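Local coordinates for protein peptidase M28 (Shewanella amazonensis SB2B, PDB 3IIB) that probably acts as a zinc-dependent carboxypeptidase or dipeptidase of the M28 peptidase family, carrying zinc ions in its active site, at residues A[12-15]-A[16-20]; A[315-318]-A[319-322]. All blocks are in the same frame, centred on the assembly; numbering follows the deposited sequence.

Contact 1 of 2, residues A[12-15]-A[16-20]; sequences QLAQ and KAQSS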
loop_
_atom_site.group_PDB
_atom_site.type_symbol
_atom_site.label_atom_id
_atom_site.label_comp_id
_atom_site.label_asym_id
_atom_site.label_seq_id
_atom_site.Cartn_x
_atom_site.Cartn_y
_atom_site.Cartn_z
ATOM N N GLN A 12 26.169 21.026 -19.799
ATOM C CA GLN A 12 25.142 22.051 -19.708
ATOM C C GLN A 12 23.738 21.483 -19.793
ATOM O O GLN A 12 22.848 21.963 -19.070
ATOM C CB GLN A 12 25.348 23.126 -20.752
ATOM C CG GLN A 12 26.541 23.947 -20.378
ATOM C CD GLN A 12 27.183 24.741 -21.496
ATOM O OE1 GLN A 12 26.709 24.754 -22.642
ATOM N NE2 GLN A 12 28.268 25.464 -21.145
ATOM N N LEU A 13 23.547 20.457 -20.624
ATOM C CA LEU A 13 22.267 19.745 -20.659
ATOM C C LEU A 13 21.924 19.162 -19.299
ATOM O O LEU A 13 20.771 19.241 -18.836
ATOM C CB LEU A 13 22.255 18.661 -21.743
ATOM C CG LEU A 13 22.250 19.194 -23.188
ATOM C CD1 LEU A 13 22.644 18.058 -24.192
ATOM C CD2 LEU A 13 20.860 19.813 -23.517
ATOM N N ALA A 14 22.916 18.587 -18.630
ATOM C CA ALA A 14 22.671 18.051 -17.299
ATOM C C ALA A 14 22.305 19.135 -16.317
ATOM O O ALA A 14 21.483 18.903 -15.456
ATOM C CB ALA A 14 23.836 17.299 -16.815
ATOM N N GLN A 15 22.965 20.293 -16.421
ATOM C CA GLN A 15 22.590 21.461 -15.598
ATOM C C GLN A 15 21.118 21.800 -15.802
ATOM O O GLN A 15 20.369 22.032 -14.816
ATOM C CB GLN A 15 23.423 22.721 -15.912
ATOM C CG GLN A 15 24.918 22.647 -15.582
ATOM C CD GLN A 15 25.753 23.624 -16.415
ATOM O OE1 GLN A 15 25.238 24.601 -16.968
ATOM N NE2 GLN A 15 27.058 23.309 -16.564
ATOM N N LYS A 16 20.702 21.899 -17.055
ATOM C CA LYS A 16 19.297 22.214 -17.352
ATOM C C LYS A 16 18.345 21.212 -16.726
ATOM O O LYS A 16 17.298 21.601 -16.206
ATOM C CB LYS A 16 19.028 22.226 -18.869
ATOM C CG LYS A 16 19.868 23.227 -19.664
ATOM C CD LYS A 16 19.807 24.664 -19.099
ATOM C CE LYS A 16 20.503 25.651 -20.082
ATOM N NZ LYS A 16 21.942 25.327 -20.280
ATOM N N ALA A 17 18.677 19.934 -16.820
ATOM C CA ALA A 17 17.780 18.889 -16.290
ATOM C C ALA A 17 17.548 19.038 -14.772
ATOM O O ALA A 17 16.468 18.753 -14.260
ATOM C CB ALA A 17 18.318 17.506 -16.611
ATOM N N GLN A 18 18.599 19.446 -14.072
ATOM C CA GLN A 18 18.572 19.622 -12.645
ATOM C C GLN A 18 17.865 20.905 -12.235
ATOM O O GLN A 18 17.293 20.943 -11.143
ATOM C CB GLN A 18 19.975 19.474 -12.041
ATOM C CG GLN A 18 20.484 18.040 -12.270
ATOM C CD GLN A 18 21.941 17.827 -11.922
ATOM O OE1 GLN A 18 22.293 17.545 -10.762
ATOM N NE2 GLN A 18 22.799 17.929 -12.932
ATOM N N SER A 19 17.848 21.921 -13.090
ATOM C CA SER A 19 17.212 23.184 -12.756
ATOM C C SER A 19 15.801 23.325 -13.323
ATOM O O SER A 19 15.140 24.306 -13.043
ATOM C CB SER A 19 18.084 24.342 -13.210
ATOM O OG SER A 19 18.194 24.398 -14.634
ATOM N N SER A 20 15.330 22.334 -14.080
ATOM C CA SER A 20 14.022 22.435 -14.803
ATOM C C SER A 20 13.010 21.422 -14.256
ATOM O O SER A 20 13.325 20.285 -14.053
ATOM C CB SER A 20 14.210 22.201 -16.294
ATOM O OG SER A 20 12.960 22.006 -16.970
HETATM O O HOH W 1 22.886 25.580 -17.509
#
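Gln-18 folds its side chain back against the carbonyl of Ala-14, one turn earlier in the C-terminal end of the amphipathic helix 3-19. Its extended chain carries NE2 to within 3.0 Å of Ala-14 O, and the oxygen lies almost in the amide plane of Gln-18. The N-H...O angle of this bond is 166°, close to straight. On the Ala-14 side, NE2 stands above the carbonyl plane, 69° out of it, rather than on a lone pair. The regular helical donor, Gln-18 N, comes from the opposite face at 3.2 Å, and the single oxygen is thus gripped by two N-H groups of one residue. A glutamine suits this place because its amide can donate while its methylenes lie alongside the carbonyl.

On another side of the helix the chain of Lys-16 is bent at its second and fourth torsions (chi2 -52°), which brings NZ back toward Gln-12. CG passes 3.3 Å from Gln-12 O, and NZ ends beside Gln-12 CB. The small and apolar residues face inward, as suits a buried helix face: on helix 413-432 Leu-13 touches Trp-428, Ala-14 touches Gln-425, and Ala-17 touches Val-420 and Ala-421, with Leu-13 also reaching helix 267-285. Ser-20 leaves the helical conformation, and its OG caps the N-H of Leu-22 at the start of the next helix. A water bridges Gln-15 and Lys-16, donating to Gln-15 OE1 at 2.6 Å and accepting from Lys-16 NZ at 2.9 Å.

Contact 2 of 2, residues A[315-318]-A[319-322]; sequences KEHE and AELE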
loop_
_atom_site.group_PDB
_atom_site.type_symbol
_atom_site.label_atom_id
_atom_site.label_comp_id
_atom_site.label_asym_id
_atom_site.label_seq_id
_atom_site.Cartn_x
_atom_site.Cartn_y
_atom_site.Cartn_z
ATOM N N LYS A 315 9.487 -3.690 -37.750
ATOM C CA LYS A 315 9.101 -4.129 -39.093
ATOM C C LYS A 315 8.797 -2.958 -40.011
ATOM O O LYS A 315 9.277 -2.920 -41.168
ATOM C CB LYS A 315 7.913 -5.092 -39.024
ATOM C CG LYS A 315 8.305 -6.437 -38.475
ATOM N N GLU A 316 8.031 -1.992 -39.535
ATOM C CA GLU A 316 7.652 -0.807 -40.321
ATOM C C GLU A 316 8.871 -0.011 -40.779
ATOM O O GLU A 316 8.897 0.519 -41.895
ATOM C CB GLU A 316 6.715 0.080 -39.509
ATOM C CG GLU A 316 6.459 1.486 -40.073
ATOM C CD GLU A 316 5.661 1.488 -41.357
ATOM O OE1 GLU A 316 4.925 0.497 -41.644
ATOM O OE2 GLU A 316 5.789 2.490 -42.088
ATOM N N HIS A 317 9.895 0.044 -39.935
ATOM C CA HIS A 317 11.097 0.846 -40.214
ATOM C C HIS A 317 12.256 -0.012 -40.712
ATOM O O HIS A 317 13.407 0.417 -40.729
ATOM C CB HIS A 317 11.477 1.668 -38.955
ATOM C CG HIS A 317 10.477 2.731 -38.615
ATOM N ND1 HIS A 317 10.674 4.067 -38.911
ATOM C CD2 HIS A 317 9.272 2.658 -37.996
ATOM C CE1 HIS A 317 9.622 4.761 -38.512
ATOM N NE2 HIS A 317 8.756 3.929 -37.957
ATOM N N GLU A 318 11.942 -1.214 -41.191
ATOM C CA GLU A 318 12.945 -2.167 -41.645
ATOM C C GLU A 318 13.981 -1.544 -42.590
ATOM O O GLU A 318 15.172 -1.724 -42.375
ATOM C CB GLU A 318 12.246 -3.348 -42.346
ATOM C CG GLU A 318 13.175 -4.372 -42.935
ATOM C CD GLU A 318 12.431 -5.448 -43.721
ATOM O OE1 GLU A 318 11.194 -5.341 -43.902
ATOM O OE2 GLU A 318 13.102 -6.398 -44.169
ATOM N N ALA A 319 13.527 -0.799 -43.599
ATOM C CA ALA A 319 14.440 -0.202 -44.593
ATOM C C ALA A 319 15.270 0.937 -43.995
ATOM O O ALA A 319 16.246 1.337 -44.597
ATOM C CB ALA A 319 13.675 0.337 -45.813
ATOM N N GLU A 320 14.830 1.478 -42.846
ATOM C CA GLU A 320 15.475 2.591 -42.180
ATOM C C GLU A 320 16.442 2.145 -41.074
ATOM O O GLU A 320 17.178 2.970 -40.526
ATOM C CB GLU A 320 14.401 3.492 -41.570
ATOM C CG GLU A 320 14.857 4.894 -41.285
ATOM C CD GLU A 320 13.834 5.708 -40.476
ATOM O OE1 GLU A 320 13.127 5.122 -39.620
ATOM O OE2 GLU A 320 13.788 6.959 -40.627
ATOM N N LEU A 321 16.409 0.869 -40.698
ATOM C CA LEU A 321 17.193 0.411 -39.522
ATOM C C LEU A 321 18.691 0.563 -39.702
ATOM O O LEU A 321 19.440 0.762 -38.743
ATOM C CB LEU A 321 16.883 -1.054 -39.198
ATOM C CG LEU A 321 15.451 -1.284 -38.661
ATOM C CD1 LEU A 321 15.234 -2.721 -38.205
ATOM C CD2 LEU A 321 15.042 -0.324 -37.540
ATOM N N GLU A 322 19.155 0.416 -40.938
ATOM C CA GLU A 322 20.570 0.564 -41.180
ATOM C C GLU A 322 21.037 1.959 -40.808
ATOM O O GLU A 322 22.186 2.137 -40.414
ATOM C CB GLU A 322 20.870 0.298 -42.655
ATOM C CG GLU A 322 22.308 0.098 -42.954
ATOM C CD GLU A 322 22.479 -0.603 -44.295
ATOM O OE1 GLU A 322 22.497 0.107 -45.330
ATOM O OE2 GLU A 322 22.652 -1.844 -44.296
HETATM O O HOH W 2 10.803 0.083 -44.016
HETATM O O HOH W 3 17.823 -1.159 -43.038
#
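His-317 and Glu-320 form a His-carboxylate hydrogen bond across the turn that follows helix 308-316. Starting from CB of Glu-320, the first group met is the backbone of His-317, whose O lies 3.3 Å away. That same oxygen accepts the backbone N-H of Glu-320 at 2.8 Å, the donor standing well above the carbonyl plane. With CG opposite the backbone N (chi1 -159°) and the chain extended beyond it, the carboxylate travels alongside the imidazole, both side chains pointing the same way. CD therefore comes to the ring edge, in its plane. At the tip, OE1 takes the N-H of His-317 ND1 at 2.8 Å, in a nearly straight bond. ND1 comes from the syn side, tilted 31° out of the carboxylate plane, while OE1 lies close to the ring plane; the two flat groups are turned only 18° from each other. OE1 also forms a salt bridge with Arg-296, which would be expected to favour the charged carboxylate.

Histidine suits the place because its two nitrogens serve different partners, ND1 Glu-320 and NE2 Glu-66, and its flat ring also stacks with Tyr-313. With an alanine here, Glu-320 would probably keep Arg-296 but lose its ring donor, and Glu-66 and Tyr-313 would lose their partner. Leu-321 meets the turn with its hydrocarbon, CG lying 3.4 Å from His-317 O. One water links Glu-316 O to Ala-319 N, and another joins Glu-318 O to Glu-322 N. The turn thus connects helix 308-316 to strand 324-329, with Glu-320 reaching Arg-296 on strand 293-300, His-317 reaching Glu-66 on strand 62-84, and Leu-321 resting on the loop residues Leu-383 and Val-385.

How the contacts relate
From the N terminus the chain first meets contact 1, at the end of helix 3-19, and reaches contact 2 almost three hundred residues later, after helix 308-316. Each is local, its two segments directly joined, so neither encloses a long loop; they follow in series without nesting or crossing. Their centres lie 33 Å apart and their nearest atoms about 22 Å apart, with no touch between them. Contact 1 sets the first helix against helices 267-285 and 413-432, while contact 2 leads from a helix into strand 324-329 and reaches strands 62-84 and 293-300 of the large mixed sheet. Both lie away from the zinc site.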